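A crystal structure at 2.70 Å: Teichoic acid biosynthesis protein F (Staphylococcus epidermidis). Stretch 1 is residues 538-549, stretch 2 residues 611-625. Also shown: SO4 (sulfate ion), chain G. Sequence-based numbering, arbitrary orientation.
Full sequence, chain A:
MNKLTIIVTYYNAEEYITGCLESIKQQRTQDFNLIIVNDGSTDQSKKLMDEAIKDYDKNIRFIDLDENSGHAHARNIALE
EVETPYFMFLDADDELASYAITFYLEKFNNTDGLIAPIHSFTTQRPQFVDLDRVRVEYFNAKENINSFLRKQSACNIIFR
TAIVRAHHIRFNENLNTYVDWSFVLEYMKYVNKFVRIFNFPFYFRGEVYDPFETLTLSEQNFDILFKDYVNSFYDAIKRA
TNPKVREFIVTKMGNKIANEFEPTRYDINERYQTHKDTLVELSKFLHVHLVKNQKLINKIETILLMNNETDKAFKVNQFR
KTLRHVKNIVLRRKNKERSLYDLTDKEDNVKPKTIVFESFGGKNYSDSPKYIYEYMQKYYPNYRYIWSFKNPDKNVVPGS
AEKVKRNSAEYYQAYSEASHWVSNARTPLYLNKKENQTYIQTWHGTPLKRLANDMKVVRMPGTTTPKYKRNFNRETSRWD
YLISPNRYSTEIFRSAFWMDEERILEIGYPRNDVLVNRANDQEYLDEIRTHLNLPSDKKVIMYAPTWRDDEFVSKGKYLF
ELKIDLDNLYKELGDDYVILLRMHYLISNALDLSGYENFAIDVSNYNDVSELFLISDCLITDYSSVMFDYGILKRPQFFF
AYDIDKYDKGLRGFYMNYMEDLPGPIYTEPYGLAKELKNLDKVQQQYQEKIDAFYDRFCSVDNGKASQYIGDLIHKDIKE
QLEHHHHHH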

# COMPACT_ATOMS: atom_id res chain seq x y z
N LYS A 538 -66.82 14.04 -25.77
CA LYS A 538 -66.27 12.75 -26.17
C LYS A 538 -65.85 11.87 -24.98
O LYS A 538 -65.30 12.36 -23.99
CB LYS A 538 -65.14 12.98 -27.19
CG LYS A 538 -65.61 12.95 -28.67
CD LYS A 538 -65.21 14.19 -29.53
CE LYS A 538 -64.91 13.85 -31.02
NZ LYS A 538 -63.56 13.12 -31.21
N LYS A 539 -66.16 10.59 -25.09
CA LYS A 539 -65.76 9.61 -24.09
C LYS A 539 -64.33 9.14 -24.35
O LYS A 539 -63.73 9.48 -25.37
CB LYS A 539 -66.74 8.44 -24.06
CG LYS A 539 -68.05 8.75 -23.32
CD LYS A 539 -68.85 7.48 -22.95
CE LYS A 539 -69.52 6.85 -24.18
NZ LYS A 539 -69.88 5.40 -23.98
N VAL A 540 -63.77 8.37 -23.44
CA VAL A 540 -62.32 8.21 -23.44
C VAL A 540 -61.82 6.77 -23.32
O VAL A 540 -61.99 6.12 -22.29
CB VAL A 540 -61.71 9.05 -22.30
CG1 VAL A 540 -60.24 8.70 -22.11
CG2 VAL A 540 -61.91 10.51 -22.58
N ILE A 541 -61.18 6.29 -24.39
CA ILE A 541 -60.52 4.99 -24.37
C ILE A 541 -59.03 5.17 -24.03
O ILE A 541 -58.38 6.12 -24.51
CB ILE A 541 -60.67 4.27 -25.74
CG1 ILE A 541 -62.13 3.93 -26.01
CG2 ILE A 541 -59.90 2.99 -25.78
CD1 ILE A 541 -62.41 3.69 -27.47
N MET A 542 -58.50 4.29 -23.18
CA MET A 542 -57.06 4.25 -22.92
C MET A 542 -56.45 2.96 -23.42
O MET A 542 -57.01 1.89 -23.20
CB MET A 542 -56.73 4.40 -21.45
CG MET A 542 -55.47 5.22 -21.23
SD MET A 542 -54.46 4.73 -19.82
CE MET A 542 -55.65 3.76 -18.92
N TYR A 543 -55.30 3.06 -24.06
CA TYR A 543 -54.68 1.88 -24.64
C TYR A 543 -53.27 1.74 -24.10
O TYR A 543 -52.45 2.61 -24.30
CB TYR A 543 -54.65 2.02 -26.16
CG TYR A 543 -54.02 0.87 -26.87
CD1 TYR A 543 -54.20 -0.44 -26.44
CD2 TYR A 543 -53.27 1.07 -28.01
CE1 TYR A 543 -53.62 -1.50 -27.11
CE2 TYR A 543 -52.70 0.03 -28.69
CZ TYR A 543 -52.87 -1.26 -28.24
OH TYR A 543 -52.28 -2.28 -28.95
N ALA A 544 -52.97 0.64 -23.43
CA ALA A 544 -51.65 0.54 -22.82
C ALA A 544 -51.08 -0.86 -22.94
O ALA A 544 -51.21 -1.68 -22.04
CB ALA A 544 -51.72 0.96 -21.38
N PRO A 545 -50.43 -1.13 -24.08
CA PRO A 545 -49.87 -2.43 -24.43
C PRO A 545 -48.50 -2.60 -23.82
O PRO A 545 -47.73 -1.63 -23.79
CB PRO A 545 -49.71 -2.34 -25.95
CG PRO A 545 -50.03 -0.90 -26.33
CD PRO A 545 -50.12 -0.11 -25.08
N THR A 546 -48.14 -3.79 -23.38
CA THR A 546 -46.76 -3.98 -22.93
C THR A 546 -45.76 -3.92 -24.08
O THR A 546 -46.12 -4.11 -25.25
CB THR A 546 -46.54 -5.32 -22.23
OG1 THR A 546 -47.27 -6.33 -22.92
CG2 THR A 546 -46.97 -5.23 -20.78
N TRP A 547 -44.50 -3.69 -23.71
CA TRP A 547 -43.40 -3.60 -24.65
C TRP A 547 -43.09 -4.97 -25.21
O TRP A 547 -43.29 -5.99 -24.54
CB TRP A 547 -42.18 -2.99 -23.98
CG TRP A 547 -40.92 -3.24 -24.73
CD1 TRP A 547 -40.15 -4.36 -24.66
CD2 TRP A 547 -40.30 -2.38 -25.67
NE1 TRP A 547 -39.08 -4.25 -25.50
CE2 TRP A 547 -39.14 -3.04 -26.14
CE3 TRP A 547 -40.60 -1.12 -26.18
CZ2 TRP A 547 -38.28 -2.48 -27.08
CZ3 TRP A 547 -39.74 -0.56 -27.11
CH2 TRP A 547 -38.60 -1.24 -27.55
N ARG A 548 -42.59 -4.98 -26.45
CA ARG A 548 -42.21 -6.21 -27.14
C ARG A 548 -40.94 -6.01 -27.97
O ARG A 548 -40.92 -5.24 -28.93
CB ARG A 548 -43.36 -6.68 -28.04
CG ARG A 548 -44.47 -7.36 -27.28
CD ARG A 548 -45.73 -7.43 -28.09
NE ARG A 548 -46.69 -6.38 -27.73
CZ ARG A 548 -47.90 -6.60 -27.23
NH1 ARG A 548 -48.33 -7.84 -27.02
NH2 ARG A 548 -48.69 -5.58 -26.94
N ASP A 549 -39.87 -6.71 -27.59
CA ASP A 549 -38.59 -6.63 -28.29
C ASP A 549 -38.75 -6.92 -29.77
O ASP A 549 -38.08 -6.33 -30.62
CB ASP A 549 -37.59 -7.61 -27.68
CG ASP A 549 -37.75 -7.74 -26.17
OD1 ASP A 549 -38.87 -8.06 -25.70
OD2 ASP A 549 -36.75 -7.53 -25.46
N GLU A 611 -54.51 8.91 -12.47
CA GLU A 611 -55.33 9.97 -13.02
C GLU A 611 -55.79 9.60 -14.42
O GLU A 611 -56.94 9.83 -14.78
CB GLU A 611 -54.58 11.31 -13.02
CG GLU A 611 -54.26 11.80 -11.61
CD GLU A 611 -53.63 13.16 -11.59
OE1 GLU A 611 -53.20 13.63 -12.66
OE2 GLU A 611 -53.57 13.77 -10.50
N LEU A 612 -54.92 8.99 -15.22
CA LEU A 612 -55.35 8.57 -16.54
C LEU A 612 -56.48 7.51 -16.44
O LEU A 612 -57.44 7.53 -17.23
CB LEU A 612 -54.18 8.10 -17.40
CG LEU A 612 -53.21 9.21 -17.82
CD1 LEU A 612 -52.01 8.68 -18.60
CD2 LEU A 612 -53.95 10.26 -18.61
N PHE A 613 -56.41 6.62 -15.45
CA PHE A 613 -57.50 5.66 -15.29
C PHE A 613 -58.79 6.38 -14.96
O PHE A 613 -59.83 6.11 -15.56
CB PHE A 613 -57.21 4.60 -14.21
CG PHE A 613 -56.06 3.71 -14.53
CD1 PHE A 613 -55.82 3.30 -15.82
CD2 PHE A 613 -55.23 3.27 -13.52
CE1 PHE A 613 -54.75 2.48 -16.12
CE2 PHE A 613 -54.16 2.45 -13.81
CZ PHE A 613 -53.93 2.05 -15.11
N LEU A 614 -58.73 7.28 -13.98
CA LEU A 614 -59.91 7.98 -13.48
C LEU A 614 -60.75 8.56 -14.61
O LEU A 614 -61.97 8.46 -14.60
CB LEU A 614 -59.52 9.09 -12.52
CG LEU A 614 -59.30 8.69 -11.06
CD1 LEU A 614 -59.31 9.92 -10.19
CD2 LEU A 614 -60.37 7.71 -10.60
N ILE A 615 -60.10 9.16 -15.59
CA ILE A 615 -60.85 9.73 -16.69
C ILE A 615 -61.11 8.76 -17.86
O ILE A 615 -61.58 9.18 -18.91
CB ILE A 615 -60.19 11.04 -17.21
CG1 ILE A 615 -58.88 10.71 -17.94
CG2 ILE A 615 -60.02 12.06 -16.09
CD1 ILE A 615 -58.25 11.90 -18.66
N SER A 616 -60.84 7.47 -17.68
CA SER A 616 -61.00 6.51 -18.78
C SER A 616 -62.28 5.70 -18.69
O SER A 616 -62.53 5.05 -17.67
CB SER A 616 -59.84 5.54 -18.85
OG SER A 616 -58.64 6.18 -19.23
N ASP A 617 -63.07 5.71 -19.77
CA ASP A 617 -64.31 4.95 -19.84
C ASP A 617 -64.07 3.46 -20.06
O ASP A 617 -64.94 2.65 -19.76
CB ASP A 617 -65.22 5.51 -20.92
CG ASP A 617 -65.71 6.91 -20.59
OD1 ASP A 617 -66.59 7.06 -19.70
OD2 ASP A 617 -65.20 7.87 -21.22
N CYS A 618 -62.91 3.12 -20.59
CA CYS A 618 -62.48 1.73 -20.65
C CYS A 618 -60.98 1.66 -20.82
O CYS A 618 -60.35 2.67 -21.14
CB CYS A 618 -63.18 0.96 -21.78
SG CYS A 618 -62.76 1.51 -23.46
N LEU A 619 -60.41 0.47 -20.61
CA LEU A 619 -58.99 0.21 -20.76
C LEU A 619 -58.76 -0.81 -21.88
O LEU A 619 -59.45 -1.83 -21.94
CB LEU A 619 -58.43 -0.37 -19.46
CG LEU A 619 -57.00 0.10 -19.15
CD1 LEU A 619 -56.32 -0.77 -18.11
CD2 LEU A 619 -56.18 0.16 -20.42
N ILE A 620 -57.81 -0.56 -22.77
CA ILE A 620 -57.40 -1.63 -23.67
C ILE A 620 -55.97 -1.94 -23.34
O ILE A 620 -55.11 -1.05 -23.30
CB ILE A 620 -57.51 -1.25 -25.15
CG1 ILE A 620 -58.90 -0.73 -25.46
CG2 ILE A 620 -57.19 -2.45 -26.03
CD1 ILE A 620 -59.07 -0.38 -26.91
N THR A 621 -55.70 -3.22 -23.08
CA THR A 621 -54.36 -3.64 -22.73
C THR A 621 -54.12 -5.06 -23.26
O THR A 621 -54.90 -5.55 -24.08
CB THR A 621 -54.16 -3.52 -21.23
OG1 THR A 621 -52.78 -3.70 -20.93
CG2 THR A 621 -55.01 -4.55 -20.49
N ASP A 622 -53.03 -5.71 -22.84
CA ASP A 622 -52.82 -7.10 -23.21
C ASP A 622 -52.30 -7.96 -22.06
O ASP A 622 -53.08 -8.71 -21.47
CB ASP A 622 -51.93 -7.24 -24.44
CG ASP A 622 -50.75 -6.32 -24.40
OD1 ASP A 622 -50.69 -5.42 -25.24
OD2 ASP A 622 -49.87 -6.49 -23.52
N TYR A 623 -51.00 -7.87 -21.77
CA TYR A 623 -50.40 -8.60 -20.66
C TYR A 623 -49.80 -7.59 -19.69
O TYR A 623 -48.60 -7.34 -19.71
CB TYR A 623 -49.28 -9.52 -21.16
CG TYR A 623 -49.57 -10.05 -22.52
CD1 TYR A 623 -48.82 -9.66 -23.61
CD2 TYR A 623 -50.65 -10.92 -22.72
CE1 TYR A 623 -49.11 -10.13 -24.88
CE2 TYR A 623 -50.96 -11.40 -23.98
CZ TYR A 623 -50.19 -11.01 -25.06
OH TYR A 623 -50.48 -11.48 -26.32
N SER A 624 -50.60 -7.01 -18.83
CA SER A 624 -50.05 -5.99 -17.97
C SER A 624 -50.70 -6.00 -16.62
O SER A 624 -51.91 -6.21 -16.51
CB SER A 624 -50.20 -4.62 -18.61
OG SER A 624 -49.72 -3.61 -17.74
N SER A 625 -49.89 -5.76 -15.61
CA SER A 625 -50.36 -5.62 -14.25
C SER A 625 -51.27 -4.40 -14.07
O SER A 625 -51.87 -4.24 -13.01
CB SER A 625 -49.15 -5.53 -13.31
OG SER A 625 -49.44 -4.71 -12.19
S SO4 G . -46.22 -5.58 -16.46
O1 SO4 G . -45.62 -4.69 -17.47
O2 SO4 G . -46.48 -6.89 -17.07
O3 SO4 G . -45.31 -5.75 -15.33
O4 SO4 G . -47.48 -5.00 -15.99
O HOH W 1 -52.28 -4.57 -27.41

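The strand that begins at K539 and strand 618-621 run side by side in the same direction: their axes diverge by 24° and approach to 4.7 Å. I541 pairs with C618, M542 with L619 and Y543 with I620 in parallel register, the CA atoms closing from 5.3 Å in the first pair to 4.5 Å in the last. The hydrogen bonds follow the parallel pattern, in which one residue reaches two neighbours on the partner strand. M542 N donates to C618 O (3.2 Å, 162°), while M542 O accepts from I620 N (2.6 Å, 164°); I620 O then accepts from A544 N (2.7 Å, 164°). Before the paired segment, D617 N donates to V540 O (2.8 Å), and the D617 carboxylate returns the contact, its OD2 accepting from V540 N at 2.7 Å. D617 therefore grips V540 through both backbone and side chain.

Side chains divide by sheet face. I541, Y543, C618 and I620 share one face, where I541 CG1 meets C618 SG at 3.6 Å and Y543 CD1 meets I620 CG2 at 3.6 Å. M542 and L619 occupy the opposite face. There M542 CE lies 3.9 Å from L619 CG and reaches the edge of the F613 ring, 3.1 Å from CD1, linking the strand to the helix end.

At the end of the second strand, T621 OG1 donates to A544 O (2.8 Å); in the loop that follows, D622 becomes the polar hub. Its OD2 accepts from T546 N (3.2 Å, 166°) and T546 OG1 (2.7 Å), and also from Y623 N within its own stretch (2.5 Å, very short). Its OD1 forms a salt bridge with R548 NH2 at 2.6 Å, lying near the guanidinium plane, and accepts from a water (2.8 Å) that in turn accepts from Y543 OH (2.8 Å). Both carboxylate oxygens are thus engaged, fixing the loop after each strand against the other.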